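Local coordinates for protein Wss1p (Saccharomyces cerevisiae FostersO, PDB 5XBN) that cleaves DNA-bound proteins as a zinc-dependent metalloendopeptidase, so that toxic DNA-protein cross-links can be repaired, at residues Gly138-Trp141 against Val142-Gln145. Residues are numbered along the deposited sequence; the frame is centred on the assembly and turned at random.
Sequences GRQW and VIEQ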
# COMPACT_ATOMS: atom_id res chain seq x y z
N GLY A 138 -6.73 -10.46 7.35
CA GLY A 138 -6.92 -11.00 8.68
C GLY A 138 -5.67 -10.88 9.54
O GLY A 138 -5.71 -10.44 10.70
N ARG A 139 -4.54 -11.27 8.95
CA ARG A 139 -3.29 -11.29 9.68
C ARG A 139 -2.80 -9.88 9.98
O ARG A 139 -2.28 -9.63 11.07
CB ARG A 139 -2.25 -12.06 8.88
CG ARG A 139 -0.89 -12.10 9.50
CD ARG A 139 -0.93 -12.69 10.89
NE ARG A 139 0.42 -12.80 11.40
CZ ARG A 139 0.73 -12.92 12.69
NH1 ARG A 139 -0.24 -12.95 13.60
NH2 ARG A 139 2.00 -12.99 13.05
N GLN A 140 -2.98 -8.96 9.04
CA GLN A 140 -2.51 -7.59 9.24
C GLN A 140 -3.18 -6.96 10.45
O GLN A 140 -2.55 -6.23 11.22
CB GLN A 140 -2.74 -6.73 7.99
CG GLN A 140 -2.33 -5.27 8.18
CD GLN A 140 -0.84 -5.09 8.43
OE1 GLN A 140 -0.02 -5.96 8.12
NE2 GLN A 140 -0.47 -3.94 9.00
N TRP A 141 -4.47 -7.25 10.64
CA TRP A 141 -5.17 -6.71 11.80
C TRP A 141 -4.53 -7.17 13.10
O TRP A 141 -4.32 -6.37 14.01
CB TRP A 141 -6.65 -7.11 11.82
CG TRP A 141 -7.31 -6.78 13.14
CD1 TRP A 141 -7.46 -7.61 14.23
CD2 TRP A 141 -7.89 -5.53 13.52
NE1 TRP A 141 -8.10 -6.95 15.25
CE2 TRP A 141 -8.38 -5.67 14.84
CE3 TRP A 141 -8.06 -4.31 12.86
CZ2 TRP A 141 -9.02 -4.63 15.51
CZ3 TRP A 141 -8.70 -3.27 13.54
CH2 TRP A 141 -9.17 -3.45 14.85
N VAL A 142 -4.25 -8.47 13.19
CA VAL A 142 -3.67 -9.04 14.40
C VAL A 142 -2.29 -8.46 14.65
O VAL A 142 -1.93 -8.17 15.79
CB VAL A 142 -3.56 -10.59 14.32
CG1 VAL A 142 -2.82 -11.15 15.53
CG2 VAL A 142 -4.94 -11.22 14.19
N ILE A 143 -1.51 -8.32 13.58
CA ILE A 143 -0.20 -7.70 13.70
C ILE A 143 -0.27 -6.30 14.30
O ILE A 143 0.52 -5.94 15.17
CB ILE A 143 0.50 -7.63 12.32
CG1 ILE A 143 0.92 -9.03 11.89
CG2 ILE A 143 1.69 -6.69 12.38
CD1 ILE A 143 1.38 -9.14 10.41
N GLU A 144 -1.23 -5.51 13.84
CA GLU A 144 -1.39 -4.14 14.32
C GLU A 144 -1.87 -4.13 15.76
O GLU A 144 -1.38 -3.36 16.58
CB GLU A 144 -2.34 -3.35 13.43
CG GLU A 144 -1.79 -3.09 12.02
CD GLU A 144 -2.73 -2.24 11.18
OE1 GLU A 144 -3.62 -1.58 11.76
OE2 GLU A 144 -2.58 -2.22 9.93
N GLN A 145 -2.83 -4.99 16.06
CA GLN A 145 -3.40 -5.07 17.40
C GLN A 145 -2.32 -5.35 18.44
O GLN A 145 -2.34 -4.82 19.55
CB GLN A 145 -4.48 -6.15 17.45
CG GLN A 145 -5.69 -5.81 18.27
CD GLN A 145 -6.62 -7.00 18.41
OE1 GLN A 145 -6.18 -8.15 18.28
NE2 GLN A 145 -7.89 -6.74 18.65
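Q140 and E144, one helical turn apart, meet because their first torsions differ: Q140 sets CG trans to its backbone N (chi1 177°) and then bends at chi2, while E144 keeps CG beside its own N and runs out extended. The two side chains cross obliquely, and the amide and carboxylate planes are turned 72° against each other. Q140 NE2 gives a nearly straight hydrogen bond of 2.9 Å to E144 OE2, lying close to the amide plane and reaching the lone pair that faces away from OE1. Glutamate supplies the acceptor; glutamine suits this buried place since its NE2 has a second hydrogen to give, taken by the backbone O of K54.

On the next face, R139 crosses I143 at about a right angle. I143 CG1 lies over one face of the guanidinium, offset toward its rim and 3.8 Å from R139 NE, while R139 NH1 comes within 3.7 Å of V142 CG1. Arginine fits because its flat group can lie against an aliphatic side chain, here I143 CG1, and still send NH2 into a salt bridge with E61; isoleucine, wholly apolar, suits its buried position. On the exposed side, where a polar amide is at home, the planes of the W141 indole and the Q145 amide are 60° apart, with W141 NE1 3.5 Å from Q145 CD.

Beneath these side chains run regular i to i+4 bonds, such as I143 N to R139 O at 2.9 Å. All this belongs to the last turns of helix 127-145, away from the zinc site, with the side chains of Q140 and H115 about 12 Å apart. Here R139, Q140 and I143 pack against Y57 and L58, joining the C-terminal helix to helix 56-62.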